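Type II secretion chaperone CpaB (Acinetobacter nosocomialis M2, PDB 6O38) probably acts as a dedicated chaperone of the metalloprotease CpaA, which it binds in a complex on the type II secretion route. Local coordinates at residues 93-98 and 145-150; 112-117 and 128-133. All blocks are in the same frame, centred on the assembly; numbering follows the deposited sequence.

In the fold
Both contacts belong to one antiparallel sheet, with centres 16 Å apart and nearest atoms about 5 Å apart, without touching. Contact 2 (112-117 with 128-133) is nested along the chain inside the loop closed by contact 1 (93-98 with 145-150). Strands 95-106 and 111-118, which follow each other in sequence and lie side by side, link the two. Contact 2 pairs two adjacent strands in the middle of the sheet. Strands 95-106 and 148-155 are separated in it by three others, so the side-chain contact near their starts, contact 1, implies that the sheet curls round there. Residues of both contacts touch the chain of CpaA, consistent with the sheet providing part of the chaperone's binding surface.

Contact 1 of 2, residues 93-98 and 145-150; sequences YGINRT and TEKGNY
The rings of Tyr93 and Tyr150 lie near parallel, their planes 11° apart, yet are slid so far past each other that they barely overlap, with centroids 5.3 Å apart. Tyr93 CB and Ile95 CG1 come obliquely from the same side of the Tyr150 ring, Tyr93 CB 3.5 Å from Tyr150 CE1 and Ile95 CG1 3.4 Å from Tyr150 CE2. Ile95 and Tyr150 reach toward each other tip to tip, and Ile95 CD1 goes on to Thr145 OG1 and Lys147 CB. The guanidinium of Arg97 is met by Glu146, whose OE2 lies at the edge, near the guanidinium plane, 3.0 Å from Arg97 NH2. This salt bridge uses the syn lone pair of OE2, although guanidinium and carboxylate planes stand 83° apart; the second bond to the same oxygen, from Arg97 NH1, is weak. Arg97 NH1 also passes 3.6 Å from Thr145 CB. Lys147 NZ lies 5.1 Å from Arg97 NH1, a proximity of like charges that the carboxylate of Glu146 may offset. Arg97 further makes a cation-pi contact with Phe118, and Glu70 of the CpaA chain accepts a hydrogen bond from Asn96 N. The Thr145 hydroxyl sits between backbone N and carbonyl carbon (chi1 73°) and donates to Gly148 O at 2.8 Å from Thr145 OG1, an oxygen that also accepts from Thr145 N. These bonds brace a type I beta turn from Thr145 to Gly148, the tight connection of a beta hairpin between strands 138-145 and 148-155. In the other segment, Gly94 and Ile95 both face Met90 in a G1 beta bulge, where strand 95-106 begins.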
# COMPACT_ATOMS: atom_id res chain seq x y z
N TYR G 93 -6.35 -12.94 0.85
CA TYR G 93 -6.29 -11.53 0.47
C TYR G 93 -5.55 -11.30 -0.84
O TYR G 93 -5.36 -10.15 -1.23
CB TYR G 93 -5.63 -10.72 1.58
CG TYR G 93 -6.37 -10.74 2.90
CD1 TYR G 93 -7.75 -10.93 2.94
CD2 TYR G 93 -5.70 -10.58 4.10
CE1 TYR G 93 -8.44 -10.96 4.14
CE2 TYR G 93 -6.38 -10.61 5.31
CZ TYR G 93 -7.75 -10.80 5.32
OH TYR G 93 -8.42 -10.82 6.52
N GLY G 94 -5.14 -12.37 -1.52
CA GLY G 94 -4.47 -12.24 -2.80
C GLY G 94 -3.04 -11.79 -2.74
O GLY G 94 -2.53 -11.23 -3.72
N ILE G 95 -2.35 -12.00 -1.62
CA ILE G 95 -0.97 -11.56 -1.44
C ILE G 95 -0.09 -12.80 -1.33
O ILE G 95 -0.23 -13.60 -0.40
CB ILE G 95 -0.81 -10.66 -0.21
CG1 ILE G 95 -1.79 -9.49 -0.27
CG2 ILE G 95 0.62 -10.15 -0.12
CD1 ILE G 95 -1.58 -8.58 -1.46
N ASN G 96 0.83 -12.95 -2.29
CA ASN G 96 1.80 -14.04 -2.28
C ASN G 96 3.06 -13.51 -2.97
O ASN G 96 3.17 -13.55 -4.20
CB ASN G 96 1.25 -15.28 -2.98
CG ASN G 96 2.22 -16.44 -2.97
OD1 ASN G 96 3.00 -16.60 -2.03
ND2 ASN G 96 2.18 -17.25 -4.02
N ARG G 97 4.01 -13.03 -2.17
CA ARG G 97 5.18 -12.36 -2.70
C ARG G 97 6.31 -12.43 -1.69
O ARG G 97 6.10 -12.76 -0.52
CB ARG G 97 4.86 -10.90 -3.06
CG ARG G 97 4.49 -10.04 -1.86
CD ARG G 97 3.43 -9.02 -2.24
NE ARG G 97 3.79 -8.28 -3.44
CZ ARG G 97 2.94 -7.54 -4.15
NH1 ARG G 97 1.67 -7.45 -3.77
NH2 ARG G 97 3.36 -6.90 -5.23
N THR G 98 7.51 -12.12 -2.16
CA THR G 98 8.72 -12.13 -1.35
C THR G 98 9.27 -10.72 -1.21
O THR G 98 8.87 -9.79 -1.92
CB THR G 98 9.78 -13.06 -1.95
OG1 THR G 98 10.08 -12.64 -3.29
CG2 THR G 98 9.29 -14.49 -1.98
N THR G 145 1.21 -2.89 0.18
CA THR G 145 1.30 -3.24 -1.23
C THR G 145 0.32 -2.39 -2.03
O THR G 145 -0.57 -1.73 -1.47
CB THR G 145 1.01 -4.73 -1.46
OG1 THR G 145 -0.39 -4.98 -1.28
CG2 THR G 145 1.81 -5.59 -0.49
N GLU G 146 0.49 -2.41 -3.35
CA GLU G 146 -0.45 -1.71 -4.22
C GLU G 146 -1.82 -2.38 -4.24
O GLU G 146 -2.81 -1.74 -4.60
CB GLU G 146 0.10 -1.62 -5.65
CG GLU G 146 0.16 -2.96 -6.39
CD GLU G 146 1.26 -3.88 -5.88
OE1 GLU G 146 2.13 -3.41 -5.12
OE2 GLU G 146 1.25 -5.07 -6.25
N LYS G 147 -1.90 -3.66 -3.86
CA LYS G 147 -3.16 -4.38 -3.82
C LYS G 147 -3.92 -4.17 -2.52
O LYS G 147 -5.07 -4.61 -2.41
CB LYS G 147 -2.94 -5.87 -4.05
CG LYS G 147 -2.43 -6.21 -5.44
CD LYS G 147 -2.22 -7.71 -5.61
CE LYS G 147 -1.77 -8.05 -7.03
NZ LYS G 147 -1.55 -9.51 -7.20
N GLY G 148 -3.32 -3.52 -1.53
CA GLY G 148 -3.97 -3.32 -0.25
C GLY G 148 -2.96 -3.28 0.87
O GLY G 148 -1.79 -3.62 0.71
N ASN G 149 -3.44 -2.85 2.04
CA ASN G 149 -2.63 -2.70 3.23
C ASN G 149 -3.13 -3.64 4.32
O ASN G 149 -4.34 -3.75 4.55
CB ASN G 149 -2.66 -1.25 3.73
CG ASN G 149 -2.27 -0.27 2.65
OD1 ASN G 149 -1.24 -0.43 1.98
ND2 ASN G 149 -3.08 0.76 2.46
N TYR G 150 -2.20 -4.31 4.99
CA TYR G 150 -2.54 -5.34 5.95
C TYR G 150 -1.74 -5.16 7.23
O TYR G 150 -0.54 -4.91 7.20
CB TYR G 150 -2.30 -6.74 5.37
CG TYR G 150 -2.95 -6.92 4.02
CD1 TYR G 150 -4.28 -7.32 3.91
CD2 TYR G 150 -2.25 -6.66 2.85
CE1 TYR G 150 -4.88 -7.48 2.68
CE2 TYR G 150 -2.84 -6.81 1.61
CZ TYR G 150 -4.16 -7.22 1.53
OH TYR G 150 -4.76 -7.38 0.30

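Contact 2 of 2, residues 112-117 and 128-133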
# COMPACT_ATOMS: atom_id res chain seq x y z
N VAL G 112 12.73 -3.89 18.48
CA VAL G 112 13.53 -3.78 17.26
C VAL G 112 12.57 -3.77 16.08
O VAL G 112 11.59 -4.51 16.06
CB VAL G 112 14.55 -4.93 17.15
CG1 VAL G 112 15.31 -4.85 15.84
CG2 VAL G 112 15.50 -4.92 18.33
N ARG G 113 12.87 -2.93 15.08
CA ARG G 113 12.04 -2.81 13.89
C ARG G 113 12.83 -3.28 12.67
O ARG G 113 13.95 -2.80 12.44
CB ARG G 113 11.57 -1.37 13.68
CG ARG G 113 10.56 -1.22 12.55
CD ARG G 113 10.29 0.24 12.21
NE ARG G 113 10.50 1.14 13.33
CZ ARG G 113 9.53 1.59 14.13
NH1 ARG G 113 8.28 1.21 13.92
NH2 ARG G 113 9.81 2.41 15.13
N TRP G 114 12.25 -4.20 11.91
CA TRP G 114 12.79 -4.60 10.62
C TRP G 114 12.00 -3.93 9.51
O TRP G 114 10.77 -3.88 9.55
CB TRP G 114 12.73 -6.12 10.44
CG TRP G 114 13.69 -6.88 11.29
CD1 TRP G 114 14.92 -7.35 10.93
CD2 TRP G 114 13.49 -7.29 12.66
NE1 TRP G 114 15.51 -8.01 11.98
CE2 TRP G 114 14.65 -7.99 13.05
CE3 TRP G 114 12.46 -7.12 13.58
CZ2 TRP G 114 14.80 -8.52 14.33
CZ3 TRP G 114 12.60 -7.65 14.84
CH2 TRP G 114 13.76 -8.34 15.21
N THR G 115 12.71 -3.40 8.51
CA THR G 115 12.09 -2.78 7.35
C THR G 115 12.60 -3.45 6.08
O THR G 115 13.79 -3.75 5.96
CB THR G 115 12.39 -1.27 7.30
OG1 THR G 115 12.02 -0.67 8.54
CG2 THR G 115 11.61 -0.61 6.17
N GLY G 116 11.69 -3.71 5.14
CA GLY G 116 12.05 -4.34 3.89
C GLY G 116 11.20 -3.85 2.75
O GLY G 116 10.16 -3.21 2.94
N ARG G 117 11.66 -4.15 1.53
CA ARG G 117 10.94 -3.81 0.31
C ARG G 117 10.67 -5.07 -0.50
O ARG G 117 11.42 -6.05 -0.43
CB ARG G 117 11.72 -2.79 -0.54
CG ARG G 117 11.96 -1.47 0.16
CD ARG G 117 12.23 -0.37 -0.86
NE ARG G 117 12.26 0.96 -0.23
CZ ARG G 117 11.19 1.74 -0.13
NH1 ARG G 117 10.02 1.34 -0.60
NH2 ARG G 117 11.30 2.93 0.45
N PHE G 128 7.49 -3.01 3.82
CA PHE G 128 6.88 -3.62 4.99
C PHE G 128 7.76 -3.37 6.20
O PHE G 128 8.96 -3.13 6.09
CB PHE G 128 6.65 -5.13 4.80
CG PHE G 128 7.91 -5.92 4.60
CD1 PHE G 128 8.43 -6.13 3.34
CD2 PHE G 128 8.57 -6.48 5.69
CE1 PHE G 128 9.59 -6.86 3.16
CE2 PHE G 128 9.72 -7.21 5.52
CZ PHE G 128 10.24 -7.40 4.25
N THR G 129 7.14 -3.43 7.38
CA THR G 129 7.84 -3.22 8.64
C THR G 129 7.39 -4.29 9.63
O THR G 129 6.21 -4.63 9.70
CB THR G 129 7.57 -1.83 9.24
OG1 THR G 129 6.21 -1.74 9.68
CG2 THR G 129 7.85 -0.73 8.23
N ILE G 130 8.34 -4.80 10.40
CA ILE G 130 8.07 -5.75 11.47
C ILE G 130 8.70 -5.18 12.73
O ILE G 130 9.93 -5.10 12.84
CB ILE G 130 8.63 -7.15 11.18
CG1 ILE G 130 7.92 -7.77 9.97
CG2 ILE G 130 8.48 -8.05 12.39
CD1 ILE G 130 8.57 -9.04 9.46
N THR G 131 7.86 -4.78 13.68
CA THR G 131 8.30 -4.19 14.94
C THR G 131 7.94 -5.15 16.06
O THR G 131 6.77 -5.50 16.23
CB THR G 131 7.66 -2.82 15.15
OG1 THR G 131 7.62 -2.12 13.90
CG2 THR G 131 8.48 -2.00 16.12
N GLN G 132 8.94 -5.56 16.83
CA GLN G 132 8.81 -6.69 17.74
C GLN G 132 9.38 -6.34 19.11
O GLN G 132 10.50 -5.84 19.21
CB GLN G 132 9.54 -7.91 17.18
CG GLN G 132 9.48 -9.15 18.06
CD GLN G 132 9.87 -10.40 17.30
OE1 GLN G 132 9.24 -10.77 16.31
NE2 GLN G 132 10.93 -11.06 17.76
N SER G 133 8.60 -6.61 20.15
CA SER G 133 9.06 -6.51 21.53
C SER G 133 9.52 -7.88 22.01
O SER G 133 8.88 -8.89 21.72
CB SER G 133 7.96 -5.97 22.44
OG SER G 133 8.29 -6.17 23.81
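The carbonyl oxygen of Ile130 accepts the amide of Trp114 at 2.7 Å from N to O, a nearly straight bond of 170° at the hydrogen. Two further groups close on this oxygen: Arg113 CA gives a CA-H...O contact, and Trp114 CE3 brings the edge of the indole to it, near the ring plane. Ile130 N returns a bond to Trp114 O, and the same reciprocal pairing joins Val112 with Gln132 and Gly116 with Phe128. Between these hydrogen-bonded pairs, Arg113 faces Thr131 and Thr115 faces Thr129 in non-hydrogen-bonded pairs. Arg113 and Thr131 run side by side in the same direction, Arg113 CG 3.4 Å from Thr131 OG1, while Thr131 CG2 lies over one face of the guanidinium, toward its rim. Glu400 of the CpaA chain takes a salt bridge from Arg113 and a hydrogen bond from Thr131 OG1. On the other side of the sheet, Phe128 CG is placed between backbone N and carbonyl carbon (chi1 63°), and the ring covers Gly116. The result is a CH-pi contact, Gly116 CA lying 3.8 Å from the ring centroid; the ring packs directly against the glycine backbone, Phe128 CZ 3.6 Å from Gly116 CA. Further along this side, Trp114 CZ3 reaches Gln132 CB at 3.9 Å by its edge, and Val112 CG1 lies over one face of the indole. Gln132 OE1 is hydrogen-bonded by Tyr72 and Thr139. The two strands form a hairpin within the antiparallel sheet, flanked by strand 95-106 beside 112-117 and strand 138-145 beside 128-133. Ile77 of helix 74-78 packs on Trp114 and Gln132, and Phe88 meets Phe128 edge-to-face.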